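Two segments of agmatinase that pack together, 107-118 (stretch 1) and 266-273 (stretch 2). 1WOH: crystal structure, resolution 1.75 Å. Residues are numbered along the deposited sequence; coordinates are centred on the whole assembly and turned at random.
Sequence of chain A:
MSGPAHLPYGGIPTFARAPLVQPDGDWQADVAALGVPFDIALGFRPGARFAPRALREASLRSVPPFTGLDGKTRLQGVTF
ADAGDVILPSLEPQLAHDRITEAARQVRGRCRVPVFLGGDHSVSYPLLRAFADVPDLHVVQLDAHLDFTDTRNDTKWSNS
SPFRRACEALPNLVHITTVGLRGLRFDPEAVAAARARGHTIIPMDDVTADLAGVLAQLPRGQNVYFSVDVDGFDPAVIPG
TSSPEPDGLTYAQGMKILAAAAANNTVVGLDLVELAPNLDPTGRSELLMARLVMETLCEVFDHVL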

# COMPACT_ATOMS: atom_id res chain seq x y z
N VAL A 107 29.17 23.54 4.43
CA VAL A 107 29.43 22.38 3.60
C VAL A 107 30.13 22.78 2.31
O VAL A 107 31.08 22.13 1.86
CB VAL A 107 28.12 21.62 3.28
CG1 VAL A 107 28.35 20.60 2.15
CG2 VAL A 107 27.63 20.92 4.53
N ARG A 108 29.68 23.88 1.71
CA ARG A 108 30.29 24.35 0.47
C ARG A 108 31.79 24.63 0.65
O ARG A 108 32.60 24.31 -0.22
CB ARG A 108 29.59 25.62 0.00
CG ARG A 108 28.84 25.46 -1.30
CD ARG A 108 29.47 26.31 -2.39
NE ARG A 108 29.29 27.73 -2.12
CZ ARG A 108 29.86 28.71 -2.81
NH1 ARG A 108 30.67 28.44 -3.83
NH2 ARG A 108 29.62 29.97 -2.49
N GLY A 109 32.14 25.21 1.79
CA GLY A 109 33.53 25.54 2.05
C GLY A 109 34.45 24.37 2.33
O GLY A 109 35.66 24.56 2.52
N ARG A 110 33.91 23.16 2.36
CA ARG A 110 34.73 21.99 2.64
C ARG A 110 34.69 20.94 1.54
O ARG A 110 35.20 19.84 1.70
CB ARG A 110 34.30 21.37 3.97
CG ARG A 110 34.54 22.28 5.18
CD ARG A 110 33.85 21.73 6.41
NE ARG A 110 34.14 22.49 7.63
CZ ARG A 110 33.78 23.75 7.84
NH1 ARG A 110 33.11 24.43 6.91
NH2 ARG A 110 34.09 24.35 8.98
N CYS A 111 34.07 21.27 0.41
CA CYS A 111 34.00 20.33 -0.70
C CYS A 111 34.02 21.06 -2.02
O CYS A 111 33.94 22.29 -2.07
CB CYS A 111 32.74 19.46 -0.61
SG CYS A 111 31.19 20.32 -0.99
N ARG A 112 34.13 20.31 -3.11
CA ARG A 112 34.14 20.92 -4.43
C ARG A 112 32.71 21.05 -4.93
O ARG A 112 32.28 22.13 -5.34
CB ARG A 112 34.97 20.08 -5.40
CG ARG A 112 35.01 20.63 -6.82
CD ARG A 112 36.38 20.39 -7.45
NE ARG A 112 36.85 19.03 -7.24
CZ ARG A 112 38.02 18.57 -7.67
NH1 ARG A 112 38.85 19.37 -8.32
NH2 ARG A 112 38.37 17.31 -7.43
N VAL A 113 31.96 19.96 -4.88
CA VAL A 113 30.58 19.97 -5.34
C VAL A 113 29.64 19.50 -4.24
O VAL A 113 29.67 18.33 -3.84
CB VAL A 113 30.37 19.06 -6.56
CG1 VAL A 113 28.93 19.20 -7.06
CG2 VAL A 113 31.36 19.42 -7.67
N PRO A 114 28.82 20.41 -3.71
CA PRO A 114 27.88 20.01 -2.66
C PRO A 114 26.60 19.48 -3.30
O PRO A 114 26.16 19.99 -4.32
CB PRO A 114 27.66 21.30 -1.90
CG PRO A 114 27.71 22.32 -3.00
CD PRO A 114 28.89 21.88 -3.82
N VAL A 115 26.03 18.44 -2.69
CA VAL A 115 24.79 17.85 -3.17
C VAL A 115 23.75 18.02 -2.07
O VAL A 115 23.92 17.51 -0.96
CB VAL A 115 24.97 16.36 -3.48
CG1 VAL A 115 23.63 15.74 -3.85
CG2 VAL A 115 25.97 16.20 -4.62
N PHE A 116 22.68 18.74 -2.40
CA PHE A 116 21.62 19.02 -1.44
C PHE A 116 20.39 18.18 -1.72
O PHE A 116 19.82 18.24 -2.81
CB PHE A 116 21.25 20.51 -1.51
CG PHE A 116 22.41 21.43 -1.28
CD1 PHE A 116 22.81 22.33 -2.26
CD2 PHE A 116 23.13 21.37 -0.09
CE1 PHE A 116 23.91 23.16 -2.06
CE2 PHE A 116 24.23 22.19 0.12
CZ PHE A 116 24.62 23.09 -0.87
N LEU A 117 19.96 17.44 -0.71
CA LEU A 117 18.80 16.57 -0.83
C LEU A 117 17.57 17.17 -0.13
O LEU A 117 17.55 17.29 1.10
CB LEU A 117 19.12 15.20 -0.21
CG LEU A 117 20.45 14.58 -0.66
CD1 LEU A 117 20.74 13.32 0.13
CD2 LEU A 117 20.40 14.27 -2.15
N GLY A 118 16.57 17.56 -0.91
CA GLY A 118 15.36 18.12 -0.33
C GLY A 118 14.43 16.98 0.08
O GLY A 118 14.77 15.82 -0.14
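Stretch 2, residues 266-273: TVVGLDLV

Stretch 2 is a β-strand from Thr266 to Val273 that runs alongside the strand at Pro114-Gly118 in parallel, with 16° between their N-to-C directions (signed crossing angle -16°) and a closest approach of 4.6 Å between the axes. Before this strand, stretch 1 leaves a helix at Val107-Arg108 through a type I turn from Arg108 to Cys111, then bends at Arg112 and Val113. The register pairs Val115 with Leu270, Phe116 with Asp271 and Leu117 with Leu272; their CA-CA distances are 5.1, 4.4 and 5.1 Å.

Four backbone hydrogen bonds hold the ladder in the alternating pattern of parallel strands: Leu270 N to Pro114 O (3.1 Å), Phe116 N to Leu270 O (2.8 Å), Leu272 N to Phe116 O (2.8 Å) and Gly118 N to Leu272 O (2.8 Å). CA-H...O contacts fill in between them, the shortest from Asp271 CA to Phe116 O at 3.1 Å. A water bridges two carbonyls at the far end: its O lies 3.0 Å from Leu272 O and 3.0 Å from Gly118 O, donating to both, weakly to the second.

Side chains alternate between the sheet's two faces. Val115, Leu117, Leu270 and Leu272 share one. Leu270 (t, t) turns CD2 to 4.1 Å from CG1 of Val115 (t), while its CD1 stays 6.0 Å from that atom. Leu117 (m, t) likewise sets CD2 4.4 Å from CB of Leu272 (t, m), its CD1 standing 6.8 Å from the same CB.

Phe116 and Asp271 occupy the other face, their CB atoms 3.8 Å apart. Phe116 is m with chi2 at 120°, placing Asp271 CB at the edge of its ring, near the ring plane. Asp271 is p: its CB stays beside Phe116 while the carboxylate leads away, both oxygens being hydrogen-bonded elsewhere in the structure.

The glycines leave room where the strands are crowded. At Gly269 an ideal CB would stand a tight 3.3 Å from Pro114 CG; at Gly118 it would clash with Val273 CG1 at 2.9 Å. Gly118 CA itself lies 4.2 Å from CG1 of Val273, which is m.

Toward the start of the contact, Pro114 CD sits 3.1 Å from Val268 O. The CA-to-CB bond of Val113 points sideways; in the t rotamer its CG2 is 4.0 Å from Val267 O and its CG1 4.2 Å from Gly269 CA. Arg108 starts out sideways, but its off-rotamer chi1 and chi2 (-114° and -115°) carry CD to 4.3 Å from Val268 O.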

# COMPACT_ATOMS: atom_id res chain seq x y z
N THR A 266 31.16 25.23 -15.20
CA THR A 266 31.76 24.96 -13.91
C THR A 266 30.58 24.74 -12.97
O THR A 266 29.89 25.69 -12.61
CB THR A 266 32.59 26.16 -13.41
OG1 THR A 266 33.65 26.42 -14.33
CG2 THR A 266 33.17 25.86 -12.03
N VAL A 267 30.35 23.49 -12.59
CA VAL A 267 29.24 23.13 -11.70
C VAL A 267 29.61 23.40 -10.24
O VAL A 267 30.56 22.82 -9.71
CB VAL A 267 28.88 21.63 -11.87
CG1 VAL A 267 27.70 21.27 -10.98
CG2 VAL A 267 28.55 21.36 -13.33
N VAL A 268 28.85 24.28 -9.59
CA VAL A 268 29.10 24.67 -8.21
C VAL A 268 28.24 23.97 -7.16
O VAL A 268 28.51 24.06 -5.96
CB VAL A 268 28.93 26.20 -8.05
CG1 VAL A 268 29.82 26.93 -9.04
CG2 VAL A 268 27.47 26.59 -8.27
N GLY A 269 27.22 23.26 -7.61
CA GLY A 269 26.36 22.55 -6.68
C GLY A 269 25.14 21.98 -7.36
O GLY A 269 24.87 22.27 -8.53
N LEU A 270 24.39 21.16 -6.63
CA LEU A 270 23.19 20.54 -7.16
C LEU A 270 22.20 20.22 -6.05
O LEU A 270 22.61 19.80 -4.97
CB LEU A 270 23.55 19.25 -7.90
CG LEU A 270 22.40 18.32 -8.33
CD1 LEU A 270 22.81 17.50 -9.54
CD2 LEU A 270 22.00 17.42 -7.17
N ASP A 271 20.92 20.45 -6.30
CA ASP A 271 19.92 20.06 -5.32
C ASP A 271 18.94 19.12 -6.01
O ASP A 271 18.73 19.19 -7.22
CB ASP A 271 19.22 21.27 -4.64
CG ASP A 271 18.29 22.07 -5.56
OD1 ASP A 271 17.61 21.50 -6.44
OD2 ASP A 271 18.21 23.31 -5.36
N LEU A 272 18.39 18.20 -5.23
CA LEU A 272 17.44 17.20 -5.72
C LEU A 272 16.25 17.39 -4.80
O LEU A 272 16.31 17.04 -3.62
CB LEU A 272 18.05 15.80 -5.57
CG LEU A 272 17.35 14.61 -6.23
CD1 LEU A 272 16.01 14.34 -5.57
CD2 LEU A 272 17.17 14.89 -7.71
N VAL A 273 15.17 17.94 -5.35
CA VAL A 273 13.99 18.24 -4.54
C VAL A 273 12.64 17.66 -4.98
O VAL A 273 12.49 17.15 -6.09
CB VAL A 273 13.80 19.78 -4.44
CG1 VAL A 273 15.07 20.43 -3.88
CG2 VAL A 273 13.49 20.37 -5.81
O HOH W 1 13.89 15.32 -2.95